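Local coordinates for protein probable ATP-dependent kinase TDA10 (Saccharomyces cerevisiae, PDB 1ODF) that is probably an ATP-dependent kinase of the GLYK family, of still unknown substrate, with a fold close to that of bacterial pantothenate kinase, at residues A[33-38]-A[202-207]; A[65-70]-A[155-160]; A[88-93]-A[179-184]; A[173-178]-A[252-257]. All blocks are in the same frame, centred on the assembly; numbering follows the deposited sequence.

Contact 1: A[33-38]-A[202-207]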
# COMPACT_ATOMS: atom_id res chain seq x y z
N PHE A 33 -2.84 -7.67 11.53
CA PHE A 33 -2.45 -6.71 10.51
C PHE A 33 -3.62 -5.84 10.08
O PHE A 33 -4.78 -6.26 10.13
CB PHE A 33 -1.86 -7.42 9.29
CG PHE A 33 -0.43 -7.83 9.46
CD1 PHE A 33 -0.08 -8.78 10.42
CD2 PHE A 33 0.58 -7.23 8.71
CE1 PHE A 33 1.26 -9.13 10.63
CE2 PHE A 33 1.92 -7.57 8.91
CZ PHE A 33 2.26 -8.52 9.87
N ILE A 34 -3.32 -4.61 9.69
CA ILE A 34 -4.32 -3.69 9.21
C ILE A 34 -3.78 -3.08 7.91
O ILE A 34 -2.80 -2.32 7.92
CB ILE A 34 -4.63 -2.58 10.23
CG1 ILE A 34 -5.17 -3.21 11.51
CG2 ILE A 34 -5.67 -1.62 9.65
CD1 ILE A 34 -5.52 -2.21 12.57
N PHE A 35 -4.40 -3.47 6.80
CA PHE A 35 -4.00 -3.02 5.48
C PHE A 35 -4.86 -1.87 4.96
O PHE A 35 -6.09 -1.92 5.04
CB PHE A 35 -4.10 -4.17 4.47
CG PHE A 35 -3.18 -5.32 4.75
CD1 PHE A 35 -3.67 -6.62 4.78
CD2 PHE A 35 -1.81 -5.11 4.95
CE1 PHE A 35 -2.82 -7.71 4.99
CE2 PHE A 35 -0.94 -6.19 5.17
CZ PHE A 35 -1.45 -7.49 5.19
N PHE A 36 -4.19 -0.85 4.44
CA PHE A 36 -4.88 0.28 3.84
C PHE A 36 -4.49 0.25 2.38
O PHE A 36 -3.30 0.17 2.05
CB PHE A 36 -4.47 1.61 4.46
CG PHE A 36 -5.08 1.86 5.81
CD1 PHE A 36 -4.60 1.20 6.94
CD2 PHE A 36 -6.12 2.76 5.96
CE1 PHE A 36 -5.15 1.44 8.20
CE2 PHE A 36 -6.68 3.01 7.21
CZ PHE A 36 -6.19 2.36 8.33
N SER A 37 -5.50 0.29 1.51
CA SER A 37 -5.29 0.26 0.06
C SER A 37 -6.17 1.29 -0.63
O SER A 37 -7.37 1.42 -0.34
CB SER A 37 -5.62 -1.13 -0.48
OG SER A 37 -5.20 -1.28 -1.82
N GLY A 38 -5.58 2.03 -1.56
CA GLY A 38 -6.33 3.03 -2.29
C GLY A 38 -5.50 3.67 -3.38
O GLY A 38 -4.28 3.71 -3.29
N ILE A 202 -1.31 -14.75 8.08
CA ILE A 202 -1.62 -13.36 8.36
C ILE A 202 -3.10 -13.08 8.60
O ILE A 202 -3.94 -13.30 7.74
CB ILE A 202 -1.08 -12.46 7.23
CG1 ILE A 202 0.44 -12.34 7.39
CG2 ILE A 202 -1.75 -11.08 7.26
CD1 ILE A 202 1.11 -11.48 6.35
N LYS A 203 -3.40 -12.59 9.80
CA LYS A 203 -4.77 -12.25 10.19
C LYS A 203 -4.89 -10.74 10.12
O LYS A 203 -4.07 -10.02 10.70
CB LYS A 203 -5.09 -12.79 11.58
CG LYS A 203 -5.25 -14.30 11.57
CD LYS A 203 -6.33 -14.69 10.57
CE LYS A 203 -6.28 -16.15 10.20
NZ LYS A 203 -7.31 -16.48 9.16
N SER A 204 -5.93 -10.26 9.43
CA SER A 204 -6.06 -8.84 9.20
C SER A 204 -7.44 -8.24 8.95
O SER A 204 -8.41 -8.94 8.65
CB SER A 204 -5.22 -8.50 7.97
OG SER A 204 -5.72 -9.26 6.88
N LEU A 205 -7.46 -6.92 9.06
CA LEU A 205 -8.64 -6.11 8.79
C LEU A 205 -8.21 -5.26 7.61
O LEU A 205 -7.06 -4.81 7.54
CB LEU A 205 -8.97 -5.23 9.99
CG LEU A 205 -9.43 -6.00 11.23
CD1 LEU A 205 -9.66 -5.03 12.37
CD2 LEU A 205 -10.71 -6.77 10.89
N GLY A 206 -9.12 -5.04 6.66
CA GLY A 206 -8.77 -4.26 5.50
C GLY A 206 -9.59 -3.01 5.31
O GLY A 206 -10.79 -3.00 5.59
N ILE A 207 -8.93 -1.96 4.85
CA ILE A 207 -9.58 -0.68 4.58
C ILE A 207 -9.32 -0.42 3.10
O ILE A 207 -8.19 -0.18 2.68
CB ILE A 207 -8.95 0.48 5.37
CG1 ILE A 207 -8.75 0.08 6.85
CG2 ILE A 207 -9.84 1.73 5.20
CD1 ILE A 207 -10.02 -0.15 7.61
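F33 to S37, the strand that runs into the predicted P-loop, pairs in parallel with S204 to I207 in the core sheet of the kinase. Five backbone hydrogen bonds alternate along the pair, from F33 N to K203 O (2.8 Å) at one end to S37 N to I207 O (3.0 Å) at the other. On one face of the sheet I207 lies alongside F36, both side chains pointing the same way. Its CG1 sits over a face of the F36 ring, 3.7 Å from the ring centroid and 16° off the normal, a CH-pi contact closest at CE2. Beyond this contact the F36 ring packs on T47, S48 and I51 of helix 44-59. An alanine in place of F36 would probably open a gap between I207 and this helix and leave I207 CG1 without its aromatic partner. On the other face, I202 CG2 touches two rings, 4.1 Å from F33 CG and 4.2 Å from F35 CZ. S204 OG lies 3.8 Å from F35 CE1. G206, opposite F35, adds no side chain to this face. S37 OG bonds to L163 O, while G38 O takes a hydrogen bond from K44 NZ, in the predicted ATP site. A buried parallel strand leading straight into a Walker A loop is typical of P-loop NTPases, the class to which such kinases belong.

Contact 2: A[65-70]-A[155-160]; sequences IGYASI and IFILEG
Y67 crosses I157 obliquely, its CD2 3.6 Å from I157 CG2, and farther along the same face its OH meets E159 CG at 3.4 Å. With CG anti to the backbone N (chi1 176°), the ring starts out on the side of I157. Next to it, the E159 chain is bent at chi2, and its OE1 lies 3.1 Å from S69 OG, a weak hydrogen bond; S69 OG also accepts from D71 N. At the start of the strands I65 CD1 packs against I155 CB at 3.7 Å, the side chains side by side. The opposite face is lined by F156 and L158: A68 CB touches F156 CZ (3.7 Å), and L158 CD1 lies 3.4 Å from A68 O. G66 leaves room there for the F156 ring, since a CB would come very close to CD2. Between the two faces, five backbone hydrogen bonds hold the strands in register, from G66 N to I155 O (2.8 Å) to I70 N to E159 O (2.9 Å). Farther out, helix 44-59 lies over the Y67 face, where Y67 OH bonds to S48 OG. A leucine in place of Y67 would probably leave S48 OG without this partner and E159 CG less well packed. The E159 side chain touches K44 of the predicted ATP site and OE2 bonds weakly to S45 OG, consistent with an electrostatic link between this strand end and the P-loop.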
# COMPACT_ATOMS: atom_id res chain seq x y z
N ILE A 65 2.25 -1.12 18.76
CA ILE A 65 1.70 -0.74 17.46
C ILE A 65 2.78 -0.39 16.43
O ILE A 65 3.61 0.48 16.66
CB ILE A 65 0.76 0.50 17.58
CG1 ILE A 65 -0.22 0.32 18.74
CG2 ILE A 65 0.01 0.71 16.26
CD1 ILE A 65 -1.18 -0.84 18.59
N GLY A 66 2.75 -1.06 15.29
CA GLY A 66 3.72 -0.79 14.24
C GLY A 66 3.06 -0.18 13.01
O GLY A 66 1.88 -0.41 12.73
N TYR A 67 3.83 0.60 12.26
CA TYR A 67 3.31 1.23 11.05
C TYR A 67 4.36 1.28 9.97
O TYR A 67 5.55 1.48 10.24
CB TYR A 67 2.83 2.65 11.36
CG TYR A 67 2.35 3.42 10.14
CD1 TYR A 67 3.27 3.92 9.19
CD2 TYR A 67 0.99 3.60 9.89
CE1 TYR A 67 2.83 4.57 8.04
CE2 TYR A 67 0.55 4.25 8.74
CZ TYR A 67 1.47 4.73 7.82
OH TYR A 67 1.01 5.37 6.69
N ALA A 68 3.93 1.10 8.73
CA ALA A 68 4.84 1.17 7.61
C ALA A 68 4.09 1.37 6.29
O ALA A 68 2.95 0.94 6.14
CB ALA A 68 5.69 -0.10 7.53
N SER A 69 4.74 2.08 5.38
CA SER A 69 4.20 2.27 4.04
C SER A 69 4.98 1.24 3.26
O SER A 69 6.16 1.00 3.54
CB SER A 69 4.53 3.66 3.50
OG SER A 69 4.57 3.64 2.08
N ILE A 70 4.35 0.59 2.29
CA ILE A 70 5.09 -0.40 1.52
C ILE A 70 6.32 0.25 0.87
O ILE A 70 7.34 -0.41 0.66
CB ILE A 70 4.18 -1.05 0.42
CG1 ILE A 70 4.96 -2.14 -0.32
CG2 ILE A 70 3.67 0.01 -0.53
CD1 ILE A 70 5.35 -3.34 0.54
N ILE A 155 -0.30 -4.94 16.80
CA ILE A 155 -1.01 -4.45 15.63
C ILE A 155 -0.02 -3.86 14.65
O ILE A 155 0.80 -3.02 15.01
CB ILE A 155 -2.04 -3.34 16.02
CG1 ILE A 155 -3.15 -3.95 16.89
CG2 ILE A 155 -2.64 -2.70 14.76
CD1 ILE A 155 -4.13 -2.94 17.42
N PHE A 156 -0.07 -4.32 13.40
CA PHE A 156 0.82 -3.80 12.39
C PHE A 156 0.04 -3.21 11.23
O PHE A 156 -0.71 -3.90 10.54
CB PHE A 156 1.79 -4.87 11.88
CG PHE A 156 2.88 -4.31 11.03
CD1 PHE A 156 2.63 -3.94 9.71
CD2 PHE A 156 4.15 -4.08 11.57
CE1 PHE A 156 3.62 -3.33 8.94
CE2 PHE A 156 5.15 -3.46 10.80
CZ PHE A 156 4.89 -3.09 9.49
N ILE A 157 0.26 -1.92 11.02
CA ILE A 157 -0.41 -1.17 9.97
C ILE A 157 0.49 -1.03 8.76
O ILE A 157 1.60 -0.50 8.86
CB ILE A 157 -0.79 0.24 10.49
CG1 ILE A 157 -1.68 0.10 11.73
CG2 ILE A 157 -1.51 1.03 9.40
CD1 ILE A 157 -2.07 1.43 12.35
N LEU A 158 0.03 -1.54 7.62
CA LEU A 158 0.79 -1.43 6.37
C LEU A 158 -0.14 -0.78 5.34
O LEU A 158 -1.34 -1.07 5.29
CB LEU A 158 1.24 -2.82 5.88
CG LEU A 158 2.09 -2.83 4.61
CD1 LEU A 158 3.43 -2.14 4.87
CD2 LEU A 158 2.30 -4.26 4.14
N GLU A 159 0.42 0.12 4.52
CA GLU A 159 -0.38 0.81 3.52
C GLU A 159 0.34 1.00 2.20
O GLU A 159 1.55 1.22 2.16
CB GLU A 159 -0.82 2.18 4.05
CG GLU A 159 0.30 3.20 4.16
CD GLU A 159 0.57 3.95 2.85
OE1 GLU A 159 1.64 4.57 2.75
OE2 GLU A 159 -0.29 3.92 1.93
N GLY A 160 -0.42 0.91 1.11
CA GLY A 160 0.11 1.07 -0.23
C GLY A 160 -1.04 1.22 -1.22
O GLY A 160 -2.19 0.88 -0.92

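Contact 3: A[88-93]-A[179-184]; sequences KNNKLL and TGDMVD
N90 and D181 slide past each other in opposite directions, and the asparagine meets this partner along its whole length. N90 CB lies 3.6 Å from D181 OD1. CG, anti to the backbone N (chi1 -169°), packs 3.3 Å from D181 CB, with amide and carboxylate planes 35° apart. At the tip the two branches part. OD1 lies 3.0 Å from D181 CB and also receives weak hydrogen bonds from L92 N and L93 N. ND2 reaches across and is gripped twice: D181 O accepts at 2.8 Å on a lone pair in the carbonyl plane, with an N-H...O angle of 165°, and D184 OD2 accepts at 3.2 Å through its anti lone pair. Both acceptors lie close to the amide plane, so the pair of bonds should hold that group against rotation. The segment it bonds to is the entry to helix 182-195: a type II' turn from T179 to M182, with G180 at positive phi, leads into the helix, and N90 ties this start to the loop that follows helix 77-86. D181 answers, as OD2 takes a weak hydrogen bond from K91 N at 3.2 Å. The K91 ammonium is near the same oxygen, too far for a salt bridge, though its positive charge may help to stabilise the carboxylate. L92 CD1 also packs here, 3.5 Å from D181 CB and 3.6 Å from M182 SD. M182 packs on P250, S251 and Y255 of helix 249-262, while the L93 and D184 side chains cross at about a right angle, CD1 to CB.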
# COMPACT_ATOMS: atom_id res chain seq x y z
N LYS A 88 16.04 -3.98 -18.68
CA LYS A 88 16.35 -2.84 -19.53
C LYS A 88 15.27 -2.43 -20.53
O LYS A 88 15.14 -1.25 -20.86
CB LYS A 88 17.67 -3.09 -20.27
CG LYS A 88 17.66 -4.35 -21.15
CD LYS A 88 19.07 -4.80 -21.52
CE LYS A 88 19.84 -3.74 -22.29
NZ LYS A 88 21.22 -4.19 -22.66
N ASN A 89 14.48 -3.39 -21.00
CA ASN A 89 13.45 -3.09 -21.99
C ASN A 89 12.05 -2.90 -21.43
O ASN A 89 11.11 -2.64 -22.18
CB ASN A 89 13.45 -4.16 -23.07
CG ASN A 89 14.80 -4.27 -23.76
OD1 ASN A 89 15.29 -3.30 -24.34
ND2 ASN A 89 15.41 -5.45 -23.68
N ASN A 90 11.92 -3.03 -20.11
CA ASN A 90 10.62 -2.85 -19.47
C ASN A 90 10.59 -1.43 -18.92
O ASN A 90 11.24 -1.13 -17.91
CB ASN A 90 10.45 -3.87 -18.35
CG ASN A 90 9.04 -3.91 -17.81
OD1 ASN A 90 8.50 -2.89 -17.39
ND2 ASN A 90 8.43 -5.10 -17.82
N LYS A 91 9.84 -0.55 -19.58
CA LYS A 91 9.78 0.84 -19.14
C LYS A 91 9.08 1.03 -17.79
O LYS A 91 9.35 2.00 -17.08
CB LYS A 91 9.11 1.70 -20.21
CG LYS A 91 9.99 1.95 -21.43
CD LYS A 91 9.47 3.08 -22.34
CE LYS A 91 8.38 2.62 -23.30
NZ LYS A 91 7.14 2.19 -22.61
N LEU A 92 8.19 0.11 -17.44
CA LEU A 92 7.47 0.21 -16.17
C LEU A 92 8.36 -0.10 -14.96
O LEU A 92 8.05 0.30 -13.83
CB LEU A 92 6.27 -0.74 -16.18
CG LEU A 92 5.22 -0.46 -17.25
CD1 LEU A 92 4.11 -1.48 -17.16
CD2 LEU A 92 4.67 0.94 -17.08
N LEU A 93 9.47 -0.79 -15.19
CA LEU A 93 10.37 -1.15 -14.09
C LEU A 93 11.57 -0.23 -13.95
O LEU A 93 12.39 -0.40 -13.04
CB LEU A 93 10.83 -2.60 -14.24
CG LEU A 93 9.73 -3.63 -13.96
CD1 LEU A 93 10.27 -5.03 -14.17
CD2 LEU A 93 9.20 -3.44 -12.52
N THR A 179 0.03 -7.58 -20.98
CA THR A 179 0.98 -7.73 -22.06
C THR A 179 2.18 -6.83 -21.85
O THR A 179 2.25 -6.09 -20.86
CB THR A 179 0.34 -7.35 -23.40
OG1 THR A 179 1.26 -7.65 -24.46
CG2 THR A 179 0.00 -5.86 -23.42
N GLY A 180 3.13 -6.91 -22.78
CA GLY A 180 4.32 -6.09 -22.70
C GLY A 180 4.98 -6.05 -21.34
O GLY A 180 5.25 -7.08 -20.72
N ASP A 181 5.25 -4.83 -20.87
CA ASP A 181 5.92 -4.64 -19.59
C ASP A 181 5.12 -5.14 -18.38
O ASP A 181 5.70 -5.39 -17.32
CB ASP A 181 6.26 -3.16 -19.41
CG ASP A 181 7.18 -2.62 -20.51
OD1 ASP A 181 8.05 -3.38 -20.99
OD2 ASP A 181 7.05 -1.43 -20.87
N MET A 182 3.81 -5.30 -18.54
CA MET A 182 2.99 -5.76 -17.43
C MET A 182 3.20 -7.22 -17.09
O MET A 182 2.88 -7.65 -15.99
CB MET A 182 1.50 -5.52 -17.71
CG MET A 182 1.05 -4.10 -17.42
SD MET A 182 1.53 -3.55 -15.76
CE MET A 182 0.41 -4.56 -14.70
N VAL A 183 3.73 -7.97 -18.03
CA VAL A 183 3.97 -9.39 -17.82
C VAL A 183 4.89 -9.61 -16.62
O VAL A 183 4.59 -10.43 -15.75
CB VAL A 183 4.59 -10.03 -19.08
CG1 VAL A 183 5.10 -11.43 -18.78
CG2 VAL A 183 3.53 -10.06 -20.18
N ASP A 184 6.00 -8.88 -16.57
CA ASP A 184 6.93 -9.02 -15.46
C ASP A 184 6.34 -8.42 -14.18
O ASP A 184 6.52 -8.96 -13.09
CB ASP A 184 8.26 -8.32 -15.78
CG ASP A 184 8.99 -8.94 -16.96
OD1 ASP A 184 9.33 -10.15 -16.89
OD2 ASP A 184 9.22 -8.23 -17.96

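Contact 4: A[173-178]-A[252-257]; sequences ENNDLL and YKLYLN
L254 is the hub where helix 249-262 meets the loop before helix 182-195, and its branches divide the partners between them. CD1 meets L178 CD1 at 3.9 Å on the buried side, the two side chains crossing at a slant. CG faces L177 CB, also at 3.9 Å. CD2 turns to the amide of N175 and lies 3.7 Å from ND2, an apolar methyl set against a polar group. L178 is itself packed on I168, I172 and N186, so this end of the contact continues into the protein interior. The L254 CB sits over the centre of the Y255 ring within the same helix, and Y255 OH bonds to N186 OD1 of helix 182-195.

The L177 side is open to solvent, though L177 CD1 still comes within 3.6 Å of K253 O. Its CD2 reaches only K253 CB, at 4.1 Å. From there the K253 chain, extended beyond CG, carries its ammonium away from the loop.

The loop keeps its shape through N175, whose CG stands anti to the backbone N (chi1 -172°), close to L254 CD2. N175 OD1 accepts from L178 N at 3.0 Å, with the donor well above the carbonyl plane, and more weakly from L177 N: an Asx motif, consistent with holding L177 and L178 turned to the helix. Cohesion across the contact is therefore apolar, with the polar bonding of N175 OD1 spent inside the loop, and the fit of loop to helix rests largely on van der Waals packing of the leucines.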
# COMPACT_ATOMS: atom_id res chain seq x y z
N GLU A 173 -1.73 -15.22 -21.39
CA GLU A 173 -1.40 -14.83 -22.76
C GLU A 173 -2.65 -14.49 -23.56
O GLU A 173 -2.56 -14.13 -24.73
CB GLU A 173 -0.64 -15.95 -23.46
CG GLU A 173 0.83 -16.00 -23.11
CD GLU A 173 1.49 -17.30 -23.54
OE1 GLU A 173 1.42 -17.64 -24.74
OE2 GLU A 173 2.06 -17.98 -22.67
N ASN A 174 -3.80 -14.60 -22.91
CA ASN A 174 -5.07 -14.29 -23.56
C ASN A 174 -5.62 -12.96 -23.06
O ASN A 174 -6.45 -12.34 -23.72
CB ASN A 174 -6.08 -15.41 -23.30
CG ASN A 174 -5.69 -16.71 -23.98
OD1 ASN A 174 -4.57 -17.20 -23.81
ND2 ASN A 174 -6.61 -17.26 -24.76
N ASN A 175 -5.16 -12.53 -21.89
CA ASN A 175 -5.60 -11.27 -21.31
C ASN A 175 -4.94 -10.09 -22.03
O ASN A 175 -3.72 -9.91 -21.96
CB ASN A 175 -5.27 -11.21 -19.82
CG ASN A 175 -5.88 -10.01 -19.14
OD1 ASN A 175 -5.69 -8.87 -19.57
ND2 ASN A 175 -6.61 -10.26 -18.06
N ASP A 176 -5.75 -9.29 -22.71
CA ASP A 176 -5.25 -8.15 -23.48
C ASP A 176 -4.53 -7.11 -22.63
O ASP A 176 -3.53 -6.52 -23.06
CB ASP A 176 -6.41 -7.50 -24.22
CG ASP A 176 -7.31 -8.51 -24.89
OD1 ASP A 176 -6.79 -9.33 -25.69
OD2 ASP A 176 -8.53 -8.50 -24.62
N LEU A 177 -5.02 -6.88 -21.41
CA LEU A 177 -4.42 -5.91 -20.50
C LEU A 177 -3.06 -6.41 -20.01
O LEU A 177 -2.14 -5.63 -19.73
CB LEU A 177 -5.36 -5.67 -19.31
CG LEU A 177 -6.69 -4.99 -19.64
CD1 LEU A 177 -7.66 -5.12 -18.48
CD2 LEU A 177 -6.43 -3.53 -19.97
N LEU A 178 -2.92 -7.73 -19.92
CA LEU A 178 -1.69 -8.33 -19.46
C LEU A 178 -0.74 -8.60 -20.62
O LEU A 178 -0.70 -9.69 -21.18
CB LEU A 178 -1.98 -9.64 -18.72
CG LEU A 178 -0.74 -10.31 -18.12
CD1 LEU A 178 0.04 -9.30 -17.28
CD2 LEU A 178 -1.16 -11.51 -17.29
N TYR A 252 -3.93 -0.59 -12.47
CA TYR A 252 -5.28 -0.27 -12.04
C TYR A 252 -6.30 -1.01 -12.89
O TYR A 252 -7.18 -1.70 -12.36
CB TYR A 252 -5.53 1.24 -12.12
CG TYR A 252 -4.91 2.04 -10.99
CD1 TYR A 252 -4.16 3.19 -11.24
CD2 TYR A 252 -5.05 1.62 -9.66
CE1 TYR A 252 -3.57 3.91 -10.20
CE2 TYR A 252 -4.46 2.33 -8.61
CZ TYR A 252 -3.72 3.47 -8.88
OH TYR A 252 -3.12 4.15 -7.84
N LYS A 253 -6.17 -0.88 -14.20
CA LYS A 253 -7.08 -1.52 -15.14
C LYS A 253 -7.09 -3.05 -15.01
O LYS A 253 -8.13 -3.68 -15.17
CB LYS A 253 -6.71 -1.16 -16.58
CG LYS A 253 -6.77 0.31 -16.91
CD LYS A 253 -6.42 0.56 -18.37
CE LYS A 253 -6.56 2.04 -18.74
NZ LYS A 253 -6.36 2.29 -20.20
N LEU A 254 -5.93 -3.63 -14.72
CA LEU A 254 -5.84 -5.07 -14.58
C LEU A 254 -6.37 -5.65 -13.26
O LEU A 254 -7.13 -6.61 -13.28
CB LEU A 254 -4.39 -5.53 -14.76
CG LEU A 254 -4.10 -6.63 -15.79
CD1 LEU A 254 -2.78 -7.30 -15.43
CD2 LEU A 254 -5.22 -7.66 -15.81
N TYR A 255 -5.97 -5.06 -12.13
CA TYR A 255 -6.33 -5.60 -10.82
C TYR A 255 -7.39 -4.94 -9.94
O TYR A 255 -8.01 -5.61 -9.12
CB TYR A 255 -5.07 -5.72 -9.95
CG TYR A 255 -3.85 -6.25 -10.67
CD1 TYR A 255 -2.77 -5.42 -10.96
CD2 TYR A 255 -3.75 -7.60 -11.01
CE1 TYR A 255 -1.61 -5.92 -11.56
CE2 TYR A 255 -2.61 -8.12 -11.61
CZ TYR A 255 -1.54 -7.28 -11.88
OH TYR A 255 -0.40 -7.80 -12.46
N LEU A 256 -7.59 -3.63 -10.09
CA LEU A 256 -8.53 -2.93 -9.23
C LEU A 256 -9.92 -3.53 -9.09
O LEU A 256 -10.47 -3.59 -7.99
CB LEU A 256 -8.65 -1.46 -9.65
CG LEU A 256 -9.43 -0.60 -8.63
CD1 LEU A 256 -8.68 -0.58 -7.29
CD2 LEU A 256 -9.61 0.82 -9.15
N ASN A 257 -10.50 -3.97 -10.19
CA ASN A 257 -11.84 -4.54 -10.15
C ASN A 257 -11.97 -5.80 -9.28
O ASN A 257 -12.74 -5.82 -8.32
CB ASN A 257 -12.32 -4.82 -11.58
CG ASN A 257 -13.77 -5.24 -11.63
OD1 ASN A 257 -14.44 -5.35 -10.60
ND2 ASN A 257 -14.26 -5.49 -12.83

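In the fold
Contacts 1 and 2 are neighbours in one sheet, centres 9 Å apart: strands 32-37 and 155-160 lie side by side between strands 204-211 and 65-69, and I34 bonds through its backbone to F156 and L158. Contacts 3 and 4, centres 14 Å apart, lie beyond the strand ends and touch where M182 meets L254 and V183 meets L178. The centre of contact 3 is about 28 Å from those of contacts 1 and 2. Along the chain, contact 2 falls between the halves of contact 1, whereas contacts 3 and 4 interlock. Strand 155-160 leads through the loop that holds 173-178 into helix 182-195, then strand 204-211, joining the predicted nucleotide-binding core to this peripheral helical region.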